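Local coordinates for histidine triad (HIT) protein (Marinobacter aquaeolei, PDB 3OHE) that probably acts as a nucleotide-processing hydrolase or transferase of the histidine triad family, and binds calcium ions, at residues L9-D23 with L26-R40. Numbering follows the deposited sequence.
Sequences LAADTHKLGESRLCD and LMNDNTWPWVILVPR. With CA (calcium ion), chain C.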
loop_
_atom_site.group_PDB
_atom_site.type_symbol
_atom_site.label_atom_id
_atom_site.label_comp_id
_atom_site.label_asym_id
_atom_site.label_seq_id
_atom_site.Cartn_x
_atom_site.Cartn_y
_atom_site.Cartn_z
ATOM N N LEU A 9 11.354 13.159 4.948
ATOM C CA LEU A 9 10.031 13.045 5.591
ATOM C C LEU A 9 9.776 14.257 6.478
ATOM O O LEU A 9 8.694 14.836 6.425
ATOM C CB LEU A 9 9.900 11.744 6.383
ATOM C CG LEU A 9 9.846 10.475 5.537
ATOM C CD1 LEU A 9 9.865 9.215 6.403
ATOM C CD2 LEU A 9 8.675 10.476 4.581
ATOM N N ALA A 10 10.777 14.671 7.261
ATOM C CA ALA A 10 10.637 15.860 8.082
ATOM C C ALA A 10 10.336 17.105 7.257
ATOM O O ALA A 10 9.430 17.895 7.583
ATOM C CB ALA A 10 11.902 16.057 8.914
ATOM N N ALA A 11 11.055 17.274 6.153
ATOM C CA ALA A 11 10.888 18.439 5.286
ATOM C C ALA A 11 9.511 18.516 4.608
ATOM O O ALA A 11 8.973 19.602 4.390
ATOM C CB ALA A 11 11.989 18.476 4.232
ATOM N N ASP A 12 8.945 17.360 4.283
ATOM C CA ASP A 12 7.747 17.254 3.440
ATOM C C ASP A 12 6.464 17.194 4.256
ATOM O O ASP A 12 5.369 17.129 3.659
ATOM C CB ASP A 12 7.830 16.004 2.551
ATOM C CG ASP A 12 8.780 16.142 1.390
ATOM O OD1 ASP A 12 9.296 17.252 1.138
ATOM O OD2 ASP A 12 8.981 15.092 0.702
ATOM N N THR A 13 6.569 17.197 5.591
ATOM C CA THR A 13 5.417 16.946 6.471
ATOM C C THR A 13 5.367 17.898 7.653
ATOM O O THR A 13 6.345 18.601 7.978
ATOM C CB THR A 13 5.429 15.502 7.018
ATOM O OG1 THR A 13 6.521 15.374 7.944
ATOM C CG2 THR A 13 5.489 14.426 5.967
ATOM N N HIS A 14 4.200 17.928 8.273
ATOM C CA HIS A 14 3.997 18.514 9.611
ATOM C C HIS A 14 3.647 17.400 10.592
ATOM O O HIS A 14 2.905 16.499 10.250
ATOM C CB HIS A 14 2.861 19.527 9.571
ATOM C CG HIS A 14 3.153 20.708 8.711
ATOM N ND1 HIS A 14 4.225 21.550 8.935
ATOM C CD2 HIS A 14 2.514 21.184 7.616
ATOM C CE1 HIS A 14 4.212 22.509 8.019
ATOM N NE2 HIS A 14 3.177 22.317 7.218
ATOM N N LYS A 15 4.183 17.442 11.804
ATOM C CA LYS A 15 3.914 16.388 12.773
ATOM C C LYS A 15 2.539 16.571 13.440
ATOM O O LYS A 15 2.278 17.585 14.093
ATOM C CB LYS A 15 5.019 16.305 13.833
ATOM C CG LYS A 15 4.903 15.083 14.765
ATOM C CD LYS A 15 5.870 15.165 15.935
ATOM C CE LYS A 15 5.689 13.998 16.912
ATOM N NZ LYS A 15 6.392 14.222 18.238
ATOM N N LEU A 16 1.686 15.567 13.300
ATOM C CA LEU A 16 0.355 15.559 13.891
ATOM C C LEU A 16 0.331 14.999 15.310
ATOM O O LEU A 16 -0.478 15.447 16.152
ATOM C CB LEU A 16 -0.594 14.728 13.036
ATOM C CG LEU A 16 -0.887 15.284 11.655
ATOM C CD1 LEU A 16 -1.468 14.179 10.739
ATOM C CD2 LEU A 16 -1.851 16.486 11.754
ATOM N N GLY A 17 1.175 14.009 15.588
ATOM C CA GLY A 17 1.172 13.346 16.886
ATOM C C GLY A 17 1.929 12.044 16.812
ATOM O O GLY A 17 2.734 11.830 15.876
ATOM N N GLU A 18 1.687 11.206 17.813
ATOM C CA GLU A 18 2.398 9.938 17.968
ATOM C C GLU A 18 1.402 8.842 18.302
ATOM O O GLU A 18 0.626 8.975 19.261
ATOM C CB GLU A 18 3.383 10.017 19.151
ATOM C CG GLU A 18 4.418 11.097 19.004
ATOM C CD GLU A 18 5.296 11.316 20.229
ATOM O OE1 GLU A 18 4.912 10.895 21.338
ATOM O OE2 GLU A 18 6.360 11.943 20.031
ATOM N N SER A 19 1.466 7.750 17.568
ATOM C CA SER A 19 0.787 6.530 17.988
ATOM C C SER A 19 1.751 5.726 18.875
ATOM O O SER A 19 2.904 6.131 19.093
ATOM C CB SER A 19 0.384 5.723 16.786
ATOM O OG SER A 19 1.515 5.306 16.053
ATOM N N ARG A 20 1.318 4.559 19.329
ATOM C CA ARG A 20 2.175 3.715 20.143
ATOM C C ARG A 20 3.461 3.376 19.399
ATOM O O ARG A 20 4.558 3.476 19.970
ATOM C CB ARG A 20 1.439 2.454 20.579
ATOM C CG ARG A 20 2.129 1.720 21.734
ATOM C CD ARG A 20 1.330 0.556 22.274
ATOM N NE ARG A 20 0.053 1.050 22.805
ATOM C CZ ARG A 20 -0.887 0.269 23.315
ATOM N NH1 ARG A 20 -0.715 -1.043 23.345
ATOM N NH2 ARG A 20 -2.028 0.806 23.742
ATOM N N LEU A 21 3.355 3.041 18.110
ATOM C CA LEU A 21 4.522 2.641 17.332
ATOM C C LEU A 21 5.115 3.725 16.417
ATOM O O LEU A 21 6.302 3.631 16.086
ATOM C CB LEU A 21 4.121 1.412 16.482
ATOM C CG LEU A 21 5.183 0.806 15.546
ATOM C CD1 LEU A 21 6.347 0.257 16.365
ATOM C CD2 LEU A 21 4.541 -0.275 14.679
ATOM N N CYS A 22 4.305 4.692 15.992
ATOM C CA CYS A 22 4.649 5.527 14.844
ATOM C C CYS A 22 4.604 7.015 15.102
ATOM O O CYS A 22 3.770 7.531 15.873
ATOM C CB CYS A 22 3.688 5.282 13.671
ATOM S SG CYS A 22 3.629 3.574 13.073
ATOM N N ASP A 23 5.453 7.747 14.382
ATOM C CA ASP A 23 5.186 9.164 14.183
ATOM C C ASP A 23 4.074 9.313 13.162
ATOM O O ASP A 23 4.053 8.637 12.126
ATOM C CB ASP A 23 6.459 9.890 13.709
ATOM C CG ASP A 23 7.474 10.123 14.831
ATOM O OD1 ASP A 23 7.179 9.900 16.035
ATOM O OD2 ASP A 23 8.618 10.581 14.505
ATOM N N LEU A 26 1.498 14.680 8.725
ATOM C CA LEU A 26 0.642 15.228 7.685
ATOM C C LEU A 26 1.498 15.542 6.457
ATOM O O LEU A 26 2.410 16.361 6.544
ATOM C CB LEU A 26 0.021 16.531 8.160
ATOM C CG LEU A 26 -0.950 17.256 7.215
ATOM C CD1 LEU A 26 -2.225 16.412 7.021
ATOM C CD2 LEU A 26 -1.244 18.664 7.788
HETATM N N MSE A 27 1.229 14.912 5.334
HETATM C CA MSE A 27 1.920 15.290 4.084
HETATM C C MSE A 27 1.530 16.720 3.770
HETATM O O MSE A 27 0.345 17.027 3.745
HETATM C CB MSE A 27 1.562 14.337 2.935
HETATM C CG MSE A 27 2.331 14.635 1.670
HETATM SE SE MSE A 27 4.245 14.294 1.820
HETATM C CE MSE A 27 4.215 12.533 1.047
ATOM N N ASN A 28 2.533 17.582 3.544
ATOM C CA ASN A 28 2.279 19.010 3.385
ATOM C C ASN A 28 1.819 19.407 1.975
ATOM O O ASN A 28 2.450 20.229 1.308
ATOM C CB ASN A 28 3.517 19.827 3.804
ATOM C CG ASN A 28 3.189 21.281 4.005
ATOM O OD1 ASN A 28 2.031 21.651 4.250
ATOM N ND2 ASN A 28 4.197 22.123 3.877
ATOM N N ASP A 29 0.749 18.752 1.553
ATOM C CA ASP A 29 0.053 18.990 0.297
ATOM C C ASP A 29 -1.418 18.938 0.632
ATOM O O ASP A 29 -1.954 17.863 0.910
ATOM C CB ASP A 29 0.441 17.951 -0.770
ATOM C CG ASP A 29 -0.201 18.243 -2.124
ATOM O OD1 ASP A 29 -0.956 19.257 -2.226
ATOM O OD2 ASP A 29 0.012 17.429 -3.051
ATOM N N ASN A 30 -2.081 20.100 0.615
ATOM C CA ASN A 30 -3.462 20.189 1.036
ATOM C C ASN A 30 -4.437 19.768 -0.062
ATOM O O ASN A 30 -5.654 19.832 0.122
ATOM C CB ASN A 30 -3.809 21.555 1.621
ATOM C CG ASN A 30 -3.890 22.640 0.580
ATOM O OD1 ASN A 30 -3.936 22.365 -0.607
ATOM N ND2 ASN A 30 -3.943 23.900 1.030
ATOM N N THR A 31 -3.909 19.295 -1.189
ATOM C CA THR A 31 -4.727 18.836 -2.317
ATOM C C THR A 31 -5.568 17.596 -1.941
ATOM O O THR A 31 -6.676 17.433 -2.445
ATOM C CB THR A 31 -3.842 18.570 -3.555
ATOM O OG1 THR A 31 -3.083 19.754 -3.822
ATOM C CG2 THR A 31 -4.677 18.208 -4.822
ATOM N N TRP A 32 -5.037 16.732 -1.074
ATOM C CA TRP A 32 -5.729 15.537 -0.569
ATOM C C TRP A 32 -5.433 15.400 0.914
ATOM O O TRP A 32 -4.329 15.734 1.313
ATOM C CB TRP A 32 -5.264 14.210 -1.243
ATOM C CG TRP A 32 -5.349 14.171 -2.701
ATOM C CD1 TRP A 32 -6.417 13.757 -3.465
ATOM C CD2 TRP A 32 -4.364 14.614 -3.611
ATOM N NE1 TRP A 32 -6.125 13.891 -4.778
ATOM C CE2 TRP A 32 -4.886 14.410 -4.919
ATOM C CE3 TRP A 32 -3.048 15.084 -3.465
ATOM C CZ2 TRP A 32 -4.176 14.725 -6.049
ATOM C CZ3 TRP A 32 -2.361 15.395 -4.565
ATOM C CH2 TRP A 32 -2.925 15.203 -5.871
ATOM N N PRO A 33 -6.367 14.838 1.720
ATOM C CA PRO A 33 -6.053 14.467 3.107
ATOM C C PRO A 33 -5.095 13.291 3.096
ATOM O O PRO A 33 -5.456 12.202 2.609
ATOM C CB PRO A 33 -7.431 14.112 3.700
ATOM C CG PRO A 33 -8.458 14.714 2.736
ATOM C CD PRO A 33 -7.801 14.591 1.407
ATOM N N TRP A 34 -3.888 13.494 3.590
ATOM C CA TRP A 34 -2.782 12.543 3.359
ATOM C C TRP A 34 -1.936 12.488 4.621
ATOM O O TRP A 34 -1.291 13.467 4.997
ATOM C CB TRP A 34 -2.014 13.017 2.129
ATOM C CG TRP A 34 -0.856 12.205 1.657
ATOM C CD1 TRP A 34 -0.216 11.184 2.259
ATOM C CD2 TRP A 34 -0.193 12.428 0.420
ATOM N NE1 TRP A 34 0.819 10.741 1.454
ATOM C CE2 TRP A 34 0.864 11.515 0.321
ATOM C CE3 TRP A 34 -0.362 13.369 -0.601
ATOM C CZ2 TRP A 34 1.716 11.505 -0.792
ATOM C CZ3 TRP A 34 0.472 13.340 -1.687
ATOM C CH2 TRP A 34 1.489 12.420 -1.778
ATOM N N VAL A 35 -1.995 11.334 5.292
ATOM C CA VAL A 35 -1.305 11.108 6.569
ATOM C C VAL A 35 -0.344 9.923 6.400
ATOM O O VAL A 35 -0.707 8.896 5.780
ATOM C CB VAL A 35 -2.320 10.854 7.690
ATOM C CG1 VAL A 35 -1.631 10.444 8.999
ATOM C CG2 VAL A 35 -3.201 12.101 7.909
ATOM N N ILE A 36 0.843 10.059 7.003
ATOM C CA ILE A 36 1.892 9.074 6.901
ATOM C C ILE A 36 2.154 8.525 8.297
ATOM O O ILE A 36 2.278 9.295 9.248
ATOM C CB ILE A 36 3.145 9.721 6.290
ATOM C CG1 ILE A 36 2.813 10.286 4.890
ATOM C CG2 ILE A 36 4.293 8.720 6.208
ATOM C CD1 ILE A 36 3.945 11.017 4.249
ATOM N N LEU A 37 2.225 7.193 8.412
ATOM C CA LEU A 37 2.700 6.533 9.633
ATOM C C LEU A 37 4.130 6.095 9.443
ATOM O O LEU A 37 4.433 5.392 8.470
ATOM C CB LEU A 37 1.847 5.305 9.974
ATOM C CG LEU A 37 0.407 5.554 10.370
ATOM C CD1 LEU A 37 -0.286 4.206 10.649
ATOM C CD2 LEU A 37 0.338 6.468 11.582
ATOM N N VAL A 38 5.011 6.527 10.342
ATOM C CA VAL A 38 6.432 6.162 10.286
ATOM C C VAL A 38 6.762 5.373 11.561
ATOM O O VAL A 38 6.906 5.951 12.643
ATOM C CB VAL A 38 7.359 7.356 10.188
ATOM C CG1 VAL A 38 8.793 6.870 9.888
ATOM C CG2 VAL A 38 6.883 8.358 9.105
ATOM N N PRO A 39 6.912 4.029 11.454
ATOM C CA PRO A 39 7.261 3.259 12.643
ATOM C C PRO A 39 8.628 3.704 13.183
ATOM O O PRO A 39 9.580 3.848 12.415
ATOM C CB PRO A 39 7.330 1.810 12.125
ATOM C CG PRO A 39 6.556 1.815 10.906
ATOM C CD PRO A 39 6.654 3.171 10.291
ATOM N N ARG A 40 8.687 3.923 14.494
ATOM C CA ARG A 40 9.910 4.436 15.134
ATOM C C ARG A 40 10.866 3.273 15.432
ATOM O O ARG A 40 11.164 2.959 16.581
ATOM C CB ARG A 40 9.585 5.192 16.409
ATOM C CG ARG A 40 8.847 6.506 16.179
ATOM C CD ARG A 40 8.744 7.299 17.484
ATOM N NE ARG A 40 7.880 6.576 18.392
ATOM C CZ ARG A 40 6.549 6.686 18.367
ATOM N NH1 ARG A 40 5.970 7.646 17.659
ATOM N NH2 ARG A 40 5.784 5.912 19.091
HETATM CA CA CA C . 8.293 18.856 9.501
HETATM O O HOH W 1 6.857 21.009 2.983
HETATM O O HOH W 2 7.344 16.527 10.373
HETATM O O HOH W 3 3.030 24.517 5.364
HETATM O O HOH W 4 6.874 20.865 10.168
HETATM O O HOH W 5 10.427 19.836 9.693
#
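Arg40 folds back on Ser19 and Asp23, at the turn that joins strands 13-18 and 22-27 and on the strand that follows it. Its chain bends at chi3 (-67°), which brings the guanidinium to the turn, where NH2 donates to Ser19 O at 2.9 Å, the acceptor lying in the guanidinium plane; on strand 22-27, NH1 forms a salt bridge to Asp23 OD1 at 3.0 Å, on the anti side of the carboxylate but 31° out of its plane. A leucine in its place would probably leave the Asp23 carboxylate without its charged mate and Ser19 O without this donor.

Backbone bonds form two antiparallel ladders: His14 pairs with Leu26 through both N-H groups, Asp23 does so with Val38, and Arg40 N reaches Leu21 O. Beyond the first ladder, Asn28 N donates to Asp12 O at 2.9 Å, while water 3 joins His14 NE2 to Asn28 ND2; Asn28 OD1 accepts from Tyr117 N. Calcium is held by Ala10 O, Thr13 O and three waters, one bound to His14 ND1.

Among apolar contacts, Leu16 CD1 lies 3.8 Å from Leu26 CB and also meets Val35; Cys22 SG packs against Pro39 CG at 4.0 Å.

Strands 13-18, 22-27 and 34-39 form a meander within the five-stranded HIT sheet; helix 119-135 covers Leu16 and Leu26, and helix 52-72 meets Cys22 and Val35.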